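Local atomic coordinates of putative alpha KG dependent 2,4-D dioxygenase (Burkholderia xenovorans, PDB entry 5J92), a protein that probably works as an iron(II)- and 2-oxoglutarate-dependent dioxygenase of the TfdA/TauD family. Residues L64-G69 / L261-N266. Residues are numbered along the deposited sequence; the frame is centred on the assembly and turned at random.
Sequences LAFAAG and LVMWDN
Helix 60-67 lies against a face of the mixed sheet in this cupin-clan fold, and Phe66 is the side chain it sends onto strand 261-265, where Leu261 and Met263 receive it. With CG anti to the backbone N (chi1 170°), the Phe66 ring is set toward the strand and reaches both residues with its CD2, CE2 and CZ atoms. Leu261 meets the CD2-CE2 side: its CD1 methyl lies 4.0 Å from Phe66 CD2 and 4.1 Å from Phe66 CE2, coming at the ring obliquely. At CZ, Met263 brings in its sulfur, with SD 4.2 Å from Phe66 CZ. The methionine chain is extended all the way out, running roughly at right angles to the phenylalanine side chain. Its SD sits 5.2 Å from the centroid of the Phe66 ring and 65° off the ring normal, an oblique Met-aromatic contact.

Leu261 and Met263 are two apart on the strand, so both turn toward the helix, while Trp264 projects from the other face and meets the ring of the iron ligand His271. There Trp264 NE1 makes a weak, bent hydrogen bond to Asn266 OD1, 3.1 Å long, and the same oxygen accepts the backbone N-H of the iron ligand Asp124. On the helix side, Phe53 and Phe70 each meet the Phe66 ring edge-to-face, and Met263 also rests on Tyr134 and Phe136 of strand 132-139.

All three touching residues are buried, and the contact between the two segments is apolar, held by burial and van der Waals contact, to which the polarisable sulfur probably adds; the strand's backbone hydrogen bonds go to the chain at 49-53 on one flank and to strand 132-139 on the other.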
loop_
_atom_site.group_PDB
_atom_site.type_symbol
_atom_site.label_atom_id
_atom_site.label_comp_id
_atom_site.label_asym_id
_atom_site.label_seq_id
_atom_site.Cartn_x
_atom_site.Cartn_y
_atom_site.Cartn_z
ATOM N N LEU A 64 -14.741 29.617 -8.804
ATOM C CA LEU A 64 -13.410 30.210 -8.831
ATOM C C LEU A 64 -13.331 31.428 -7.922
ATOM O O LEU A 64 -12.319 31.643 -7.249
ATOM C CB LEU A 64 -13.028 30.584 -10.261
ATOM C CG LEU A 64 -12.676 29.408 -11.166
ATOM C CD1 LEU A 64 -12.418 29.896 -12.574
ATOM C CD2 LEU A 64 -11.459 28.671 -10.629
ATOM N N ALA A 65 -14.388 32.240 -7.892
ATOM C CA ALA A 65 -14.382 33.423 -7.038
ATOM C C ALA A 65 -14.321 33.041 -5.564
ATOM O O ALA A 65 -13.621 33.687 -4.773
ATOM C CB ALA A 65 -15.621 34.276 -7.317
ATOM N N PHE A 66 -15.045 31.989 -5.176
ATOM C CA PHE A 66 -14.973 31.508 -3.800
ATOM C C PHE A 66 -13.570 31.009 -3.473
ATOM O O PHE A 66 -12.978 31.395 -2.457
ATOM C CB PHE A 66 -16.018 30.411 -3.581
ATOM C CG PHE A 66 -15.879 29.683 -2.268
ATOM C CD1 PHE A 66 -16.178 30.310 -1.073
ATOM C CD2 PHE A 66 -15.474 28.363 -2.240
ATOM C CE1 PHE A 66 -16.052 29.636 0.134
ATOM C CE2 PHE A 66 -15.343 27.684 -1.043
ATOM C CZ PHE A 66 -15.631 28.323 0.149
ATOM N N ALA A 67 -13.008 30.172 -4.348
ATOM C CA ALA A 67 -11.668 29.648 -4.122
ATOM C C ALA A 67 -10.641 30.768 -3.977
ATOM O O ALA A 67 -9.758 30.700 -3.115
ATOM C CB ALA A 67 -11.291 28.712 -5.268
ATOM N N ALA A 68 -10.760 31.822 -4.792
ATOM C CA ALA A 68 -9.784 32.907 -4.805
ATOM C C ALA A 68 -9.746 33.690 -3.500
ATOM O O ALA A 68 -8.836 34.508 -3.318
ATOM C CB ALA A 68 -10.053 33.850 -5.975
ATOM N N GLY A 69 -10.716 33.495 -2.606
ATOM C CA GLY A 69 -10.631 34.134 -1.308
ATOM C C GLY A 69 -9.607 33.519 -0.366
ATOM O O GLY A 69 -9.265 34.151 0.637
ATOM N N LEU A 261 -19.932 20.960 -2.338
ATOM C CA LEU A 261 -18.659 21.637 -2.562
ATOM C C LEU A 261 -17.722 21.193 -1.446
ATOM O O LEU A 261 -17.949 21.510 -0.272
ATOM C CB LEU A 261 -18.825 23.154 -2.586
ATOM C CG LEU A 261 -17.768 23.995 -3.311
ATOM C CD1 LEU A 261 -18.093 25.469 -3.168
ATOM C CD2 LEU A 261 -16.371 23.742 -2.798
ATOM N N VAL A 262 -16.667 20.473 -1.807
ATOM C CA VAL A 262 -15.712 19.956 -0.834
ATOM C C VAL A 262 -14.403 20.706 -1.024
ATOM O O VAL A 262 -13.840 20.736 -2.130
ATOM C CB VAL A 262 -15.507 18.439 -0.958
ATOM C CG1 VAL A 262 -14.432 17.969 0.037
ATOM C CG2 VAL A 262 -16.819 17.709 -0.710
ATOM N N MET A 263 -13.947 21.329 0.056
ATOM C CA MET A 263 -12.721 22.107 0.108
ATOM C C MET A 263 -11.786 21.424 1.088
ATOM O O MET A 263 -12.200 21.105 2.212
ATOM C CB MET A 263 -13.046 23.545 0.529
ATOM C CG MET A 263 -11.949 24.344 1.177
ATOM S SD MET A 263 -12.678 25.881 1.785
ATOM C CE MET A 263 -11.209 26.783 2.266
ATOM N N TRP A 264 -10.554 21.113 0.648
ATOM C CA TRP A 264 -9.621 20.424 1.529
ATOM C C TRP A 264 -8.245 21.073 1.498
ATOM O O TRP A 264 -7.807 21.622 0.480
ATOM C CB TRP A 264 -9.529 18.906 1.219
ATOM C CG TRP A 264 -8.816 18.507 -0.065
ATOM C CD1 TRP A 264 -7.479 18.251 -0.231
ATOM C CD2 TRP A 264 -9.423 18.290 -1.336
ATOM N NE1 TRP A 264 -7.214 17.907 -1.546
ATOM C CE2 TRP A 264 -8.395 17.918 -2.241
ATOM C CE3 TRP A 264 -10.736 18.381 -1.810
ATOM C CZ2 TRP A 264 -8.648 17.630 -3.572
ATOM C CZ3 TRP A 264 -10.977 18.099 -3.148
ATOM C CH2 TRP A 264 -9.942 17.732 -4.010
ATOM N N ASP A 265 -7.589 21.023 2.655
ATOM C CA ASP A 265 -6.296 21.669 2.890
ATOM C C ASP A 265 -5.199 20.642 2.616
ATOM O O ASP A 265 -4.966 19.731 3.411
ATOM C CB ASP A 265 -6.256 22.223 4.313
ATOM C CG ASP A 265 -5.035 23.109 4.585
ATOM O OD1 ASP A 265 -4.065 23.070 3.793
ATOM O OD2 ASP A 265 -5.066 23.860 5.591
ATOM N N ASN A 266 -4.528 20.780 1.468
ATOM C CA ASN A 266 -3.446 19.868 1.119
ATOM C C ASN A 266 -2.273 19.937 2.092
ATOM O O ASN A 266 -1.457 19.010 2.127
ATOM C CB ASN A 266 -2.969 20.148 -0.308
ATOM C CG ASN A 266 -4.029 19.821 -1.343
ATOM O OD1 ASN A 266 -4.208 18.666 -1.688
ATOM N ND2 ASN A 266 -4.737 20.833 -1.831
#